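Local coordinates for protein carbohydrate binding module (Uncultured bacterium, PDB 2W3J) that probably binds uronic acid sugars as a calcium-containing, non-catalytic family 35 carbohydrate-binding module, at residues Arg58-Thr70 with Ala112-Ile124. Numbering follows the deposited sequence. Where two conformers were deposited one is given.
Sequences RFGNGGTSARRAT and AETADGLANIDSI. With CA (calcium ion), chain C.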
loop_
_atom_site.group_PDB
_atom_site.type_symbol
_atom_site.label_atom_id
_atom_site.label_comp_id
_atom_site.label_asym_id
_atom_site.label_seq_id
_atom_site.Cartn_x
_atom_site.Cartn_y
_atom_site.Cartn_z
ATOM N N ARG A 58 5.305 0.163 3.507
ATOM C CA ARG A 58 6.417 1.071 3.801
ATOM C C ARG A 58 6.081 2.422 3.161
ATOM O O ARG A 58 5.645 2.487 2.017
ATOM C CB ARG A 58 7.727 0.525 3.228
ATOM C CG ARG A 58 8.964 1.303 3.631
ATOM C CD ARG A 58 10.245 0.537 3.194
ATOM N NE ARG A 58 11.462 1.177 3.698
ATOM C CZ ARG A 58 12.269 1.961 2.977
ATOM N NH1 ARG A 58 11.990 2.260 1.708
ATOM N NH2 ARG A 58 13.349 2.479 3.558
ATOM N N PHE A 59 6.251 3.497 3.915
ATOM C CA PHE A 59 5.711 4.780 3.480
ATOM C C PHE A 59 6.534 5.939 3.988
ATOM O O PHE A 59 7.308 5.806 4.973
ATOM C CB PHE A 59 4.238 4.941 3.966
ATOM C CG PHE A 59 4.088 5.076 5.475
ATOM C CD1 PHE A 59 4.004 6.348 6.084
ATOM C CD2 PHE A 59 4.007 3.943 6.273
ATOM C CE1 PHE A 59 3.841 6.469 7.471
ATOM C CE2 PHE A 59 3.853 4.051 7.674
ATOM C CZ PHE A 59 3.757 5.312 8.273
ATOM N N GLY A 60 6.359 7.071 3.314
ATOM C CA GLY A 60 6.981 8.315 3.744
ATOM C C GLY A 60 5.895 9.308 4.085
ATOM O O GLY A 60 4.907 9.490 3.354
ATOM N N ASN A 61 6.064 9.926 5.235
ATOM C CA ASN A 61 5.181 11.031 5.617
ATOM C C ASN A 61 5.921 11.956 6.580
ATOM O O ASN A 61 6.091 11.663 7.766
ATOM C CB ASN A 61 3.846 10.537 6.235
ATOM C CG ASN A 61 2.941 11.715 6.612
ATOM O OD1 ASN A 61 3.217 12.834 6.197
ATOM N ND2 ASN A 61 1.849 11.459 7.381
ATOM N N GLY A 62 6.382 13.075 6.040
ATOM C CA GLY A 62 7.022 14.121 6.864
ATOM C C GLY A 62 6.174 15.379 6.830
ATOM O O GLY A 62 6.650 16.457 7.168
ATOM N N GLY A 63 4.907 15.227 6.462
ATOM C CA GLY A 63 3.966 16.343 6.330
ATOM C C GLY A 63 3.404 16.841 7.647
ATOM O O GLY A 63 3.839 16.450 8.744
ATOM N N THR A 64 2.424 17.733 7.553
ATOM C CA THR A 64 1.986 18.412 8.766
ATOM C C THR A 64 1.021 17.556 9.593
ATOM O O THR A 64 0.754 17.868 10.756
ATOM C CB THR A 64 1.402 19.826 8.446
ATOM O OG1 THR A 64 0.486 19.718 7.365
ATOM C CG2 THR A 64 2.510 20.766 7.960
ATOM N N SER A 65 0.503 16.458 9.029
ATOM C CA SER A 65 -0.370 15.612 9.815
ATOM C C SER A 65 -0.332 14.146 9.369
ATOM O O SER A 65 0.278 13.819 8.343
ATOM C CB SER A 65 -1.789 16.144 9.742
ATOM O OG SER A 65 -2.315 15.900 8.445
ATOM N N ALA A 66 -0.987 13.281 10.145
ATOM C CA ALA A 66 -1.166 11.879 9.754
ATOM C C ALA A 66 -1.997 11.852 8.482
ATOM O O ALA A 66 -2.700 12.820 8.180
ATOM C CB ALA A 66 -1.826 11.087 10.889
ATOM N N ARG A 67 -1.874 10.789 7.682
ATOM C CA ARG A 67 -2.655 10.664 6.462
ATOM C C ARG A 67 -3.447 9.379 6.527
ATOM O O ARG A 67 -3.128 8.385 5.886
ATOM C CB ARG A 67 -1.744 10.668 5.244
ATOM C CG ARG A 67 -1.100 12.040 5.059
ATOM C CD ARG A 67 -0.371 12.162 3.740
ATOM N NE ARG A 67 0.404 13.413 3.728
ATOM C CZ ARG A 67 1.213 13.761 2.736
ATOM N NH1 ARG A 67 1.300 12.978 1.665
ATOM N NH2 ARG A 67 1.911 14.905 2.801
ATOM N N ARG A 68 -4.499 9.403 7.333
ATOM C CA ARG A 68 -5.276 8.187 7.561
ATOM C C ARG A 68 -5.797 7.596 6.257
ATOM O O ARG A 68 -6.202 8.312 5.347
ATOM C CB ARG A 68 -6.398 8.473 8.574
ATOM C CG ARG A 68 -5.840 8.849 9.942
ATOM C CD ARG A 68 -6.927 8.994 11.037
ATOM N NE ARG A 68 -7.630 7.742 11.330
ATOM C CZ ARG A 68 -7.188 6.823 12.183
ATOM N NH1 ARG A 68 -6.024 6.989 12.801
ATOM N NH2 ARG A 68 -7.900 5.730 12.404
ATOM N N ALA A 69 -5.784 6.258 6.166
ATOM C CA ALA A 69 -6.250 5.578 4.961
ATOM C C ALA A 69 -6.789 4.209 5.339
ATOM O O ALA A 69 -6.321 3.599 6.287
ATOM C CB ALA A 69 -5.104 5.384 3.963
ATOM N N THR A 70 -7.716 3.711 4.559
ATOM C CA THR A 70 -8.340 2.418 4.854
ATOM C C THR A 70 -7.794 1.341 3.940
ATOM O O THR A 70 -7.692 1.551 2.734
ATOM C CB THR A 70 -9.870 2.470 4.654
ATOM O OG1 THR A 70 -10.404 3.634 5.296
ATOM C CG2 THR A 70 -10.556 1.180 5.173
ATOM N N ALA A 112 -7.471 6.866 0.696
ATOM C CA ALA A 112 -7.263 7.998 1.596
ATOM C C ALA A 112 -8.574 8.436 2.274
ATOM O O ALA A 112 -9.590 8.599 1.603
ATOM C CB ALA A 112 -6.709 9.202 0.800
ATOM N N GLU A 113 -8.492 8.687 3.567
ATOM C CA GLU A 113 -9.661 9.138 4.313
ATOM C C GLU A 113 -9.736 10.640 4.467
ATOM O O GLU A 113 -10.766 11.167 4.930
ATOM C CB GLU A 113 -9.668 8.512 5.686
ATOM C CG GLU A 113 -9.934 7.042 5.615
ATOM C CD GLU A 113 -10.459 6.519 6.912
ATOM O OE1 GLU A 113 -11.332 7.195 7.487
ATOM O OE2 GLU A 113 -9.997 5.438 7.346
ATOM N N THR A 114 -8.670 11.337 4.070
ATOM C CA THR A 114 -8.624 12.794 4.261
ATOM C C THR A 114 -8.121 13.500 3.038
ATOM O O THR A 114 -7.612 12.876 2.101
ATOM C CB THR A 114 -7.704 13.203 5.419
ATOM O OG1 THR A 114 -6.315 13.143 5.024
ATOM C CG2 THR A 114 -7.925 12.311 6.600
ATOM N N ALA A 115 -8.216 14.833 3.071
ATOM C CA ALA A 115 -7.818 15.633 1.945
ATOM C C ALA A 115 -6.309 15.712 1.742
ATOM O O ALA A 115 -5.861 16.307 0.768
ATOM C CB ALA A 115 -8.414 17.055 2.066
ATOM N N ASP A 116 -5.517 15.165 2.653
ATOM C CA ASP A 116 -4.084 15.104 2.417
ATOM C C ASP A 116 -3.690 13.911 1.556
ATOM O O ASP A 116 -2.503 13.711 1.287
ATOM C CB ASP A 116 -3.322 15.045 3.738
ATOM C CG ASP A 116 -3.237 16.400 4.424
ATOM O OD1 ASP A 116 -3.693 17.405 3.819
ATOM O OD2 ASP A 116 -2.697 16.446 5.557
ATOM N N GLY A 117 -4.673 13.132 1.105
ATOM C CA GLY A 117 -4.377 11.918 0.309
ATOM C C GLY A 117 -3.612 10.858 1.081
ATOM O O GLY A 117 -3.628 10.819 2.320
ATOM N N LEU A 118 -2.943 9.951 0.350
ATOM C CA LEU A 118 -2.089 8.977 1.015
ATOM C C LEU A 118 -0.706 9.537 1.365
ATOM O O LEU A 118 -0.234 10.499 0.751
ATOM C CB LEU A 118 -1.905 7.751 0.112
ATOM C CG LEU A 118 -3.203 7.018 -0.289
ATOM C CD1 LEU A 118 -2.880 5.827 -1.214
ATOM C CD2 LEU A 118 -3.896 6.529 1.021
ATOM N N ALA A 119 -0.074 8.935 2.368
ATOM C CA ALA A 119 1.379 9.044 2.525
ATOM C C ALA A 119 2.017 8.562 1.216
ATOM O O ALA A 119 1.368 7.917 0.379
ATOM C CB ALA A 119 1.851 8.181 3.674
ATOM N N ASN A 120 3.291 8.874 1.024
ATOM C CA ASN A 120 3.987 8.367 -0.163
ATOM C C ASN A 120 4.204 6.884 0.073
ATOM O O ASN A 120 4.833 6.506 1.043
ATOM C CB ASN A 120 5.335 9.080 -0.329
ATOM C CG ASN A 120 5.161 10.533 -0.712
ATOM O OD1 ASN A 120 4.115 10.929 -1.250
ATOM N ND2 ASN A 120 6.219 11.331 -0.512
ATOM N N ILE A 121 3.701 6.051 -0.830
ATOM C CA ILE A 121 3.725 4.588 -0.567
ATOM C C ILE A 121 4.832 3.920 -1.380
ATOM O O ILE A 121 4.803 3.941 -2.618
ATOM C CB ILE A 121 2.396 3.938 -0.913
ATOM C CG1 ILE A 121 1.235 4.649 -0.171
ATOM C CG2 ILE A 121 2.469 2.394 -0.579
ATOM C CD1 ILE A 121 1.415 4.629 1.358
ATOM N N ASP A 122 5.830 3.394 -0.677
ATOM C CA ASP A 122 7.005 2.780 -1.326
ATOM C C ASP A 122 6.658 1.371 -1.828
ATOM O O ASP A 122 7.011 0.975 -2.940
ATOM C CB ASP A 122 8.140 2.698 -0.306
ATOM C CG ASP A 122 9.373 2.051 -0.877
ATOM O OD1 ASP A 122 9.646 2.287 -2.088
ATOM O OD2 ASP A 122 10.049 1.345 -0.107
ATOM N N SER A 123 5.990 0.610 -0.981
ATOM C CA SER A 123 5.733 -0.793 -1.309
ATOM C C SER A 123 4.753 -1.377 -0.311
ATOM O O SER A 123 4.508 -0.819 0.769
ATOM C CB SER A 123 7.057 -1.580 -1.190
ATOM O OG SER A 123 7.594 -1.478 0.153
ATOM N N ILE A 124 4.200 -2.523 -0.673
ATOM C CA ILE A 124 3.506 -3.356 0.294
ATOM C C ILE A 124 4.124 -4.767 0.232
ATOM O O ILE A 124 4.413 -5.262 -0.848
ATOM C CB ILE A 124 1.959 -3.360 0.123
ATOM C CG1 ILE A 124 1.316 -4.092 1.296
ATOM C CG2 ILE A 124 1.458 -3.950 -1.214
ATOM C CD1 ILE A 124 -0.196 -3.981 1.243
HETATM CA CA CA C . 8.981 1.508 -4.236
HETATM O O HOH W 1 -4.763 14.540 7.070
HETATM O O HOH W 2 -1.727 7.101 3.829
HETATM O O HOH W 3 2.954 13.371 -0.668
HETATM O O HOH W 4 -5.660 10.694 4.214
#
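Arg67 lays its extended side chain across the backbone of 116-119: CD packs on Leu118 and Ala119, Asp116 O sits over one guanidinium face, and NH1 donates edge-on to Leu118 O (3.1 Å). A water in the same guanidinium plane links NH1 to Asn120 OD1. Losing the guanidinium to an alanine would probably leave Leu118 O without this donor and the water without its NH1 partner, and open a gap over that backbone. Ala69 CB presses tightly on Leu118 CD2 (3.4 Å), while Phe59 CD1 rests on Ala119 CB; with CG between backbone N and carbonyl carbon (chi1 68°), the Phe59 ring reaches Phe83 edge-to-face. At the far end Arg58 and Asp122 run side by side. Arg58 NH1, which also bonds Gly24 O, forms a salt bridge to Asp122 OD2 (2.8 Å), in the guanidinium plane but from above the carboxylate. Asp122 OD1 and O both bind calcium at 2.4 Å, beside Glu5, Glu6, Thr26 and Gly29, so one carboxylate joins arginine and metal. At the other end, in the conformers given, Thr70 OG1 donates to Glu113 OE2 (2.8 Å), which Thr80 also bonds. Three further waters bridge the two segments; one ties Arg68 O and Gly117 O to Thr114 OG1. Asn61 shapes its loop through an Asx turn to Gly63 N, and Thr114 adds an ST turn. Gly60 and Asn120 exchange two backbone bonds, whereas Asp122 and Ser123 together face Arg58: a classic beta bulge in the antiparallel strands of a beta-sandwich module, one that probably helps to turn Asp122 to its calcium.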